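Local coordinates for creatinine amidohydrolase (Nostoc punctiforme PCC 73102, PDB 3NO4), which probably hydrolyses carbon-nitrogen bonds in linear amides, as a metal-dependent member of the creatininase superfamily, at residues A[133-144]-A[158-167]. Numbering follows the deposited sequence. Where two conformers were deposited one is given.
Sequences IATLKAAFSETY and VQCQVANWFM
Cys160 sets its CB squarely over one face of the Phe140 ring, 3.4 Å from the ring centroid and 9° off the normal, while its SG meets the same ring obliquely. Phe140 has CG anti to its carbonyl carbon (chi1 -60°), which drops the ring from helix 132-150 onto strand 159-164; at the ring's edge lies Val162 N, and Phe125 of the neighbouring strand meets the ring too. One turn on, the Tyr144 hydroxyl accepts a hydrogen bond from Cys160 N (N to OH 2.9 Å, 153° at the hydrogen), the donor lying in the plane of the phenol ring, and this end is the close-packed, buried part. Leu136 CD1 packs on Val162 CG2 at 3.7 Å. An alanine in place of Phe140 would probably leave Cys160 CB without its aromatic cover and open a gap between helix and strand. Ile133 lays CG1 and CD1 closely against the Asn164 amide, whose OD1 bonds to Asn127. The loose, solvent-facing side is at Lys137, where the exposed NZ and Asn164 ND2 share a water through two weak bonds. Helix 133-144 and strand 159-164 run antiparallel, as the second half of a right-handed beta-alpha-beta crossover from strand 122-127 to the neighbouring parallel strand 159-164 of the creatininase fold.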
ATOM      1  N   ILE A 133      11.949 -12.014 -13.039  1.00 21.82           N
ATOM      2  CA  ILE A 133      10.967 -12.893 -13.676  1.00 21.69           C
ATOM      3  C   ILE A 133       9.718 -13.076 -12.789  1.00 21.31           C
ATOM      4  O   ILE A 133       8.603 -12.815 -13.229  1.00 21.44           O
ATOM      5  CB  ILE A 133      11.584 -14.269 -14.079  1.00 22.59           C
ATOM      6  CG1 ILE A 133      12.624 -14.078 -15.208  1.00 23.63           C
ATOM      7  CG2 ILE A 133      10.484 -15.238 -14.555  1.00 22.34           C
ATOM      8  CD1 ILE A 133      13.457 -15.338 -15.481  1.00 20.56           C
ATOM      9  N   ALA A 134       9.939 -13.483 -11.542  1.00 20.98           N
ATOM     10  CA  ALA A 134       8.846 -13.788 -10.598  1.00 20.87           C
ATOM     11  C   ALA A 134       7.956 -12.571 -10.339  1.00 19.05           C
ATOM     12  O   ALA A 134       6.734 -12.638 -10.470  1.00 19.16           O
ATOM     13  CB  ALA A 134       9.399 -14.334  -9.280  1.00 20.51           C
ATOM     14  N   THR A 135       8.587 -11.455 -10.032  1.00 18.39           N
ATOM     15  CA  THR A 135       7.864 -10.203  -9.776  1.00 17.88           C
ATOM     16  C   THR A 135       7.075  -9.748 -11.025  1.00 18.41           C
ATOM     17  O   THR A 135       5.926  -9.341 -10.881  1.00 17.01           O
ATOM     18  CB  THR A 135       8.819  -9.096  -9.266  1.00 17.86           C
ATOM     19  OG1 THR A 135       9.419  -9.536  -8.026  1.00 19.87           O
ATOM     20  CG2 THR A 135       8.072  -7.757  -9.060  1.00 19.12           C
ATOM     21  N   LEU A 136       7.690  -9.853 -12.222  1.00 18.03           N
ATOM     22  CA  LEU A 136       7.000  -9.520 -13.487  1.00 19.14           C
ATOM     23  C   LEU A 136       5.758 -10.368 -13.694  1.00 18.94           C
ATOM     24  O   LEU A 136       4.704  -9.823 -14.035  1.00 19.05           O
ATOM     25  CB  LEU A 136       7.896  -9.631 -14.738  1.00 19.03           C
ATOM     26  CG  LEU A 136       8.757  -8.425 -15.087  1.00 21.82           C
ATOM     27  CD1 LEU A 136       9.638  -8.820 -16.270  1.00 23.65           C
ATOM     28  CD2 LEU A 136       7.942  -7.123 -15.381  1.00 21.87           C
ATOM     29  N   LYS A 137       5.887 -11.690 -13.505  1.00 19.03           N
ATOM     30  CA  LYS A 137       4.747 -12.576 -13.686  1.00 19.80           C
ATOM     31  C   LYS A 137       3.623 -12.240 -12.673  1.00 19.82           C
ATOM     32  O   LYS A 137       2.423 -12.194 -13.012  1.00 19.44           O
ATOM     33  CB  LYS A 137       5.182 -14.052 -13.610  1.00 21.94           C
ATOM     34  CG  LYS A 137       5.909 -14.516 -14.886  1.00 24.12           C
ATOM     35  CD  LYS A 137       6.317 -15.980 -14.717  1.00 31.12           C
ATOM     36  CE  LYS A 137       6.980 -16.586 -15.992  1.00 34.93           C
ATOM     37  NZ  LYS A 137       7.766 -17.810 -15.562  1.00 39.83           N
ATOM     38  N   ALA A 138       4.028 -11.932 -11.444  1.00 18.99           N
ATOM     39  CA  ALA A 138       3.101 -11.455 -10.428  1.00 18.04           C
ATOM     40  C   ALA A 138       2.412 -10.163 -10.838  1.00 17.55           C
ATOM     41  O   ALA A 138       1.204 -10.032 -10.701  1.00 17.13           O
ATOM     42  CB  ALA A 138       3.823 -11.280  -9.109  1.00 17.52           C
ATOM     43  N   ALA A 139       3.195  -9.223 -11.332  1.00 17.60           N
ATOM     44  CA  ALA A 139       2.701  -7.946 -11.837  1.00 17.84           C
ATOM     45  C   ALA A 139       1.685  -8.099 -12.954  1.00 18.42           C
ATOM     46  O   ALA A 139       0.725  -7.347 -13.003  1.00 18.80           O
ATOM     47  CB  ALA A 139       3.886  -7.033 -12.313  1.00 16.76           C
ATOM     48  N   PHE A 140       1.916  -9.040 -13.861  1.00 18.50           N
ATOM     49  CA  PHE A 140       0.943  -9.314 -14.930  1.00 18.70           C
ATOM     50  C   PHE A 140      -0.399  -9.718 -14.401  1.00 18.51           C
ATOM     51  O   PHE A 140      -1.417  -9.145 -14.818  1.00 16.97           O
ATOM     52  CB  PHE A 140       1.435 -10.391 -15.905  1.00 19.15           C
ATOM     53  CG  PHE A 140       2.727 -10.063 -16.613  1.00 19.95           C
ATOM     54  CD1 PHE A 140       3.266  -8.769 -16.669  1.00 16.81           C
ATOM     55  CD2 PHE A 140       3.409 -11.091 -17.256  1.00 19.47           C
ATOM     56  CE1 PHE A 140       4.458  -8.524 -17.323  1.00 19.38           C
ATOM     57  CE2 PHE A 140       4.584 -10.837 -17.905  1.00 20.04           C
ATOM     58  CZ  PHE A 140       5.117  -9.562 -17.929  1.00 19.98           C
ATOM     59  N   SER A 141      -0.397 -10.711 -13.491  1.00 18.96           N
ATOM     60  CA  SER A 141      -1.605 -11.161 -12.830  1.00 19.20           C
ATOM     61  C   SER A 141      -2.332 -10.010 -12.101  1.00 18.63           C
ATOM     62  O   SER A 141      -3.528  -9.823 -12.269  1.00 19.17           O
ATOM     63  CB  SER A 141      -1.300 -12.300 -11.850  1.00 20.00           C
ATOM     64  OG  SER A 141      -0.890 -13.436 -12.562  1.00 19.08           O
ATOM     65  N   GLU A 142      -1.622  -9.285 -11.278  1.00 18.54           N
ATOM     66  CA  GLU A 142      -2.182  -8.082 -10.612  1.00 19.11           C
ATOM     67  C   GLU A 142      -2.806  -7.073 -11.640  1.00 19.14           C
ATOM     68  O   GLU A 142      -3.919  -6.549 -11.435  1.00 19.11           O
ATOM     69  CB  GLU A 142      -1.086  -7.372  -9.836  1.00 18.35           C
ATOM     70  CG  GLU A 142      -1.594  -6.232  -8.898  1.00 19.99           C
ATOM     71  CD  GLU A 142      -1.457  -6.516  -7.399  1.00 21.51           C
ATOM     72  OE1 GLU A 142      -1.008  -7.608  -6.987  1.00 21.24           O
ATOM     73  OE2 GLU A 142      -1.835  -5.612  -6.618  1.00 20.56           O
ATOM     74  N   THR A 143      -2.068  -6.854 -12.730  1.00 16.78           N
ATOM     75  CA  THR A 143      -2.492  -5.951 -13.802  1.00 17.43           C
ATOM     76  C   THR A 143      -3.784  -6.434 -14.489  1.00 18.03           C
ATOM     77  O   THR A 143      -4.709  -5.645 -14.633  1.00 18.24           O
ATOM     78  CB  THR A 143      -1.352  -5.695 -14.770  1.00 17.14           C
ATOM     79  OG1 THR A 143      -0.324  -5.039 -14.037  1.00 17.35           O
ATOM     80  CG2 THR A 143      -1.807  -4.823 -16.013  1.00 19.11           C
ATOM     81  N   TYR A 144      -3.880  -7.726 -14.842  1.00 18.75           N
ATOM     82  CA  TYR A 144      -5.105  -8.218 -15.479  1.00 18.76           C
ATOM     83  C   TYR A 144      -6.350  -7.968 -14.606  1.00 19.03           C
ATOM     84  O   TYR A 144      -7.355  -7.471 -15.095  1.00 20.10           O
ATOM     85  CB  TYR A 144      -5.027  -9.724 -15.855  1.00 19.68           C
ATOM     86  CG  TYR A 144      -3.845 -10.136 -16.716  1.00 19.13           C
ATOM     87  CD1 TYR A 144      -3.397  -9.332 -17.782  1.00 23.03           C
ATOM     88  CD2 TYR A 144      -3.186 -11.356 -16.483  1.00 18.75           C
ATOM     89  CE1 TYR A 144      -2.289  -9.704 -18.567  1.00 22.40           C
ATOM     90  CE2 TYR A 144      -2.080 -11.760 -17.267  1.00 19.68           C
ATOM     91  CZ  TYR A 144      -1.650 -10.933 -18.320  1.00 22.06           C
ATOM     92  OH  TYR A 144      -0.572 -11.283 -19.082  1.00 21.57           O
ATOM     93  N   VAL A 158      -5.952  -7.837 -23.263  1.00 23.91           N
ATOM     94  CA  VAL A 158      -4.604  -7.391 -22.881  1.00 22.38           C
ATOM     95  C   VAL A 158      -3.811  -8.610 -22.408  1.00 21.48           C
ATOM     96  O   VAL A 158      -4.290  -9.406 -21.558  1.00 19.14           O
ATOM     97  CB  VAL A 158      -4.611  -6.292 -21.804  1.00 22.02           C
ATOM     98  CG1 VAL A 158      -3.174  -6.029 -21.241  1.00 20.55           C
ATOM     99  CG2 VAL A 158      -5.249  -4.997 -22.373  1.00 19.74           C
ATOM    100  N   GLN A 159      -2.625  -8.747 -22.998  1.00 21.07           N
ATOM    101  CA  GLN A 159      -1.739  -9.880 -22.732  1.00 21.86           C
ATOM    102  C   GLN A 159      -0.349  -9.350 -22.487  1.00 21.80           C
ATOM    103  O   GLN A 159       0.102  -8.462 -23.224  1.00 21.84           O
ATOM    104  CB  GLN A 159      -1.692 -10.816 -23.932  1.00 22.14           C
ATOM    105  CG  GLN A 159      -3.000 -11.470 -24.249  1.00 23.39           C
ATOM    106  CD  GLN A 159      -2.980 -12.296 -25.510  1.00 21.98           C
ATOM    107  OE1 GLN A 159      -1.924 -12.522 -26.119  1.00 23.09           O
ATOM    108  NE2 GLN A 159      -4.155 -12.771 -25.912  1.00 22.01           N
ATOM    109  N   CYS A 160       0.304  -9.883 -21.456  1.00 20.73           N
ATOM    110  CA  CYS A 160       1.699  -9.608 -21.192  1.00 20.92           C
ATOM    111  C   CYS A 160       2.489 -10.906 -21.236  1.00 21.85           C
ATOM    112  O   CYS A 160       1.977 -11.979 -20.827  1.00 21.55           O
ATOM    113  CB  CYS A 160       1.876  -8.950 -19.827  1.00 20.60           C
ATOM    114  SG  CYS A 160       1.039  -7.360 -19.595  1.00 23.34           S
ATOM    115  N   GLN A 161       3.714 -10.815 -21.749  1.00 22.24           N
ATOM    116  CA  GLN A 161       4.677 -11.938 -21.734  0.50 23.05           C
ATOM    117  C   GLN A 161       6.067 -11.366 -21.471  1.00 23.28           C
ATOM    118  O   GLN A 161       6.391 -10.251 -21.943  1.00 22.67           O
ATOM    119  CB  GLN A 161       4.684 -12.721 -23.060  0.50 23.96           C
ATOM    120  CG  GLN A 161       5.431 -14.092 -22.992  0.50 24.43           C
ATOM    121  CD  GLN A 161       5.908 -14.634 -24.325  0.50 24.85           C
ATOM    122  OE1 GLN A 161       5.154 -14.720 -25.281  0.50 25.78           O
ATOM    123  NE2 GLN A 161       7.169 -15.042 -24.373  0.50 25.24           N
ATOM    124  N   VAL A 162       6.874 -12.130 -20.743  1.00 23.24           N
ATOM    125  CA  VAL A 162       8.280 -11.841 -20.516  1.00 24.09           C
ATOM    126  C   VAL A 162       9.110 -12.853 -21.350  1.00 25.07           C
ATOM    127  O   VAL A 162       8.785 -14.056 -21.410  1.00 24.40           O
ATOM    128  CB  VAL A 162       8.646 -11.851 -19.000  1.00 24.40           C
ATOM    129  CG1 VAL A 162       8.321 -13.190 -18.370  1.00 24.90           C
ATOM    130  CG2 VAL A 162      10.155 -11.481 -18.825  1.00 24.96           C
ATOM    131  N   ALA A 163      10.123 -12.341 -22.065  1.00 24.15           N
ATOM    132  CA  ALA A 163      11.032 -13.159 -22.849  1.00 24.39           C
ATOM    133  C   ALA A 163      12.422 -12.855 -22.325  1.00 24.25           C
ATOM    134  O   ALA A 163      12.866 -11.698 -22.359  1.00 25.11           O
ATOM    135  CB  ALA A 163      10.921 -12.807 -24.324  1.00 24.09           C
ATOM    136  N   ASN A 164      13.109 -13.876 -21.849  1.00 23.70           N
ATOM    137  CA  ASN A 164      14.390 -13.710 -21.187  1.00 23.07           C
ATOM    138  C   ASN A 164      15.465 -14.040 -22.199  1.00 24.26           C
ATOM    139  O   ASN A 164      15.577 -15.177 -22.586  1.00 24.20           O
ATOM    140  CB  ASN A 164      14.454 -14.621 -19.972  1.00 22.51           C
ATOM    141  CG  ASN A 164      13.318 -14.353 -19.013  1.00 21.93           C
ATOM    142  OD1 ASN A 164      13.235 -13.250 -18.457  1.00 22.34           O
ATOM    143  ND2 ASN A 164      12.416 -15.332 -18.840  1.00 17.73           N
ATOM    144  N   TRP A 165      16.255 -13.042 -22.631  1.00 24.32           N
ATOM    145  CA  TRP A 165      17.210 -13.271 -23.726  1.00 24.97           C
ATOM    146  C   TRP A 165      18.206 -14.400 -23.441  1.00 26.03           C
ATOM    147  O   TRP A 165      18.515 -15.191 -24.320  1.00 27.04           O
ATOM    148  CB  TRP A 165      17.954 -12.002 -24.095  1.00 25.33           C
ATOM    149  CG  TRP A 165      19.125 -11.611 -23.233  1.00 24.41           C
ATOM    150  CD1 TRP A 165      19.108 -10.799 -22.176  1.00 23.80           C
ATOM    151  CD2 TRP A 165      20.474 -12.028 -23.408  1.00 24.41           C
ATOM    152  NE1 TRP A 165      20.370 -10.645 -21.670  1.00 24.53           N
ATOM    153  CE2 TRP A 165      21.232 -11.408 -22.400  1.00 24.01           C
ATOM    154  CE3 TRP A 165      21.123 -12.837 -24.343  1.00 27.25           C
ATOM    155  CZ2 TRP A 165      22.630 -11.574 -22.290  1.00 26.51           C
ATOM    156  CZ3 TRP A 165      22.510 -13.031 -24.231  1.00 29.27           C
ATOM    157  CH2 TRP A 165      23.244 -12.402 -23.199  1.00 27.83           C
ATOM    158  N   PHE A 166      18.641 -14.461 -22.179  1.00 25.93           N
ATOM    159  CA  PHE A 166      19.581 -15.477 -21.626  1.00 27.50           C
ATOM    160  C   PHE A 166      19.006 -16.896 -21.506  1.00 29.29           C
ATOM    161  O   PHE A 166      19.770 -17.860 -21.256  1.00 30.45           O
ATOM    162  CB  PHE A 166      20.177 -15.012 -20.269  1.00 26.44           C
ATOM    163  CG  PHE A 166      19.150 -14.751 -19.238  1.00 26.68           C
ATOM    164  CD1 PHE A 166      18.752 -15.750 -18.392  1.00 28.13           C
ATOM    165  CD2 PHE A 166      18.554 -13.488 -19.122  1.00 28.46           C
ATOM    166  CE1 PHE A 166      17.761 -15.515 -17.417  1.00 29.38           C
ATOM    167  CE2 PHE A 166      17.558 -13.234 -18.162  1.00 30.59           C
ATOM    168  CZ  PHE A 166      17.162 -14.255 -17.322  1.00 27.56           C
HETATM  169  N   MSE A 167      17.682 -17.034 -21.700  1.00 29.85           N
HETATM  170  CA  MSE A 167      17.014 -18.351 -21.777  0.70 31.05           C
HETATM  171  C   MSE A 167      16.696 -18.776 -23.198  1.00 31.36           C
HETATM  172  O   MSE A 167      16.110 -19.815 -23.387  1.00 31.44           O
HETATM  173  CB  MSE A 167      15.730 -18.366 -20.931  0.70 31.14           C
HETATM  174  CG  MSE A 167      15.978 -18.745 -19.479  0.70 33.49           C
HETATM  175 SE   MSE A 167      14.377 -18.434 -18.415  0.52 36.85          SE
HETATM  176  CE  MSE A 167      13.028 -19.388 -19.440  0.70 39.81           C
TER
HETATM  177  O   HOH W   1       9.828 -16.598 -17.753  1.00 30.69           O